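Local coordinates for periplasmic binding protein (Veillonella parvula, PDB 4N01), which probably captures a solute in the periplasm and delivers it to a membrane transporter, as other periplasmic binding proteins do, at residues L206-V211 against G237-M242. Residues are numbered along the deposited sequence; the frame is centred on the assembly and turned at random.
Sequences LPRKRV and GADNVM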
loop_
_atom_site.group_PDB
_atom_site.type_symbol
_atom_site.label_atom_id
_atom_site.label_comp_id
_atom_site.label_asym_id
_atom_site.label_seq_id
_atom_site.Cartn_x
_atom_site.Cartn_y
_atom_site.Cartn_z
ATOM N N LEU A 206 16.277 21.684 -3.359
ATOM C CA LEU A 206 14.960 22.319 -3.246
ATOM C C LEU A 206 14.481 22.174 -1.803
ATOM O O LEU A 206 14.745 21.157 -1.161
ATOM C CB LEU A 206 13.939 21.672 -4.193
ATOM C CG LEU A 206 14.277 21.694 -5.688
ATOM C CD1 LEU A 206 13.116 21.125 -6.499
ATOM C CD2 LEU A 206 14.623 23.105 -6.143
ATOM N N PRO A 207 13.768 23.185 -1.283
ATOM C CA PRO A 207 13.287 23.136 0.109
ATOM C C PRO A 207 12.302 22.003 0.365
ATOM O O PRO A 207 11.502 21.672 -0.515
ATOM C CB PRO A 207 12.567 24.481 0.293
ATOM C CG PRO A 207 12.282 24.973 -1.110
ATOM C CD PRO A 207 13.429 24.455 -1.948
ATOM N N ARG A 208 12.341 21.420 1.562
ATOM C CA ARG A 208 11.402 20.363 1.903
ATOM C C ARG A 208 10.049 21.002 2.208
ATOM O O ARG A 208 9.976 22.180 2.556
ATOM C CB ARG A 208 11.902 19.579 3.125
ATOM C CG ARG A 208 13.326 19.032 2.973
ATOM C CD ARG A 208 13.711 18.159 4.159
ATOM N NE ARG A 208 12.852 16.978 4.244
ATOM C CZ ARG A 208 13.079 15.848 3.587
ATOM N NH1 ARG A 208 14.136 15.754 2.788
ATOM N NH2 ARG A 208 12.246 14.821 3.718
ATOM N N LYS A 209 8.983 20.227 2.082
ATOM C CA LYS A 209 7.639 20.749 2.322
ATOM C C LYS A 209 6.924 19.931 3.385
ATOM O O LYS A 209 7.160 18.729 3.509
ATOM C CB LYS A 209 6.820 20.710 1.027
ATOM C CG LYS A 209 7.398 21.556 -0.081
ATOM C CD LYS A 209 7.331 23.034 0.248
ATOM C CE LYS A 209 7.864 23.856 -0.921
ATOM N NZ LYS A 209 7.638 25.307 -0.726
ATOM N N ARG A 210 6.048 20.578 4.148
ATOM C CA ARG A 210 5.285 19.870 5.172
ATOM C C ARG A 210 3.919 19.480 4.633
ATOM O O ARG A 210 3.248 20.291 3.989
ATOM C CB ARG A 210 5.172 20.735 6.421
ATOM C CG ARG A 210 6.493 20.789 7.159
ATOM C CD ARG A 210 6.625 22.018 8.005
ATOM N NE ARG A 210 5.681 22.063 9.122
ATOM C CZ ARG A 210 5.829 21.386 10.260
ATOM N NH1 ARG A 210 6.872 20.577 10.430
ATOM N NH2 ARG A 210 4.930 21.508 11.230
ATOM N N VAL A 211 3.522 18.230 4.857
ATOM C CA VAL A 211 2.278 17.719 4.268
ATOM C C VAL A 211 1.360 17.069 5.311
ATOM O O VAL A 211 1.805 16.619 6.359
ATOM C CB VAL A 211 2.545 16.735 3.097
ATOM C CG1 VAL A 211 3.466 17.383 2.062
ATOM C CG2 VAL A 211 3.154 15.412 3.602
ATOM N N GLY A 237 11.094 14.733 -0.091
ATOM C CA GLY A 237 11.086 15.979 0.644
ATOM C C GLY A 237 9.701 16.397 1.090
ATOM O O GLY A 237 9.419 17.586 1.203
ATOM N N ALA A 238 8.827 15.424 1.326
ATOM C CA ALA A 238 7.485 15.724 1.820
ATOM C C ALA A 238 7.388 15.150 3.227
ATOM O O ALA A 238 7.392 13.936 3.405
ATOM C CB ALA A 238 6.438 15.096 0.913
ATOM N N ASP A 239 7.338 16.019 4.231
ATOM C CA ASP A 239 7.397 15.575 5.623
ATOM C C ASP A 239 6.024 15.580 6.291
ATOM O O ASP A 239 5.423 16.633 6.455
ATOM C CB ASP A 239 8.348 16.475 6.411
ATOM C CG ASP A 239 9.792 16.320 5.973
ATOM O OD1 ASP A 239 10.233 15.163 5.765
ATOM O OD2 ASP A 239 10.496 17.353 5.850
ATOM N N ASN A 240 5.539 14.403 6.671
ATOM C CA ASN A 240 4.220 14.243 7.291
ATOM C C ASN A 240 4.140 14.958 8.638
ATOM O O ASN A 240 4.895 14.624 9.561
ATOM C CB ASN A 240 3.927 12.738 7.461
ATOM C CG ASN A 240 2.563 12.459 8.074
ATOM O OD1 ASN A 240 1.801 13.380 8.368
ATOM N ND2 ASN A 240 2.232 11.171 8.231
ATOM N N VAL A 241 3.253 15.951 8.755
ATOM C CA VAL A 241 3.203 16.746 9.990
ATOM C C VAL A 241 2.662 15.976 11.182
ATOM O O VAL A 241 2.787 16.430 12.333
ATOM C CB VAL A 241 2.382 18.058 9.836
ATOM C CG1 VAL A 241 3.052 18.996 8.824
ATOM C CG2 VAL A 241 0.956 17.743 9.423
HETATM N N MSE A 242 2.053 14.821 10.927
HETATM C CA MSE A 242 1.539 14.004 12.027
HETATM C C MSE A 242 2.588 13.003 12.535
HETATM O O MSE A 242 2.370 12.328 13.537
HETATM C CB MSE A 242 0.236 13.278 11.639
HETATM C CG MSE A 242 -0.880 14.224 11.190
HETATM SE SE MSE A 242 -1.252 15.664 12.490
HETATM C CE MSE A 242 -2.448 14.653 13.641
#
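K209, R210 and V211 run parallel to A238, D239 and N240, the strand axes 4.5 Å apart and turned by 39°, with backbone bonds passing from K209 N to G237 O, D239 N to K209 O, V211 N to D239 O and V241 N to V211 O. This pairing is a worked example of the edge pair of a parallel α/β sheet: strand 238-240 is one edge of a four-stranded sheet, beside strand 209-214, and the connection between them, a β-α-β crossover with extra short strands, includes helix 228-234. G237, at positive phi, ends that helix as the C' residue of a Schellman motif. R208, just before its strand, reaches across to D239 side-on; its chain bends at chi3 (63°), which places NE 2.9 Å from D239 OD2, while NH2 reaches OD1 at 2.9 Å, both on the syn side of the carboxylate. The guanidinium and carboxylate planes are 24° apart, and G237 CA lies over one guanidinium face, toward its rim. R208 NH2 also bonds to K234 O, which ties the salt bridge to the helix end. An alanine at D239 would probably leave the R208 guanidinium without its charge partner and freer to turn. On the D239 face, R210, held by Q262 O through NH2, crosses V241 at about a right angle, and V241 CG1 lies 3.6 Å from R210 CB. On the face that carries A238 and V211, A238 meets I331 of helix 320-332, V211 meets Y266 and I268, and V211 CG1 packs against A238 CB at 3.9 Å.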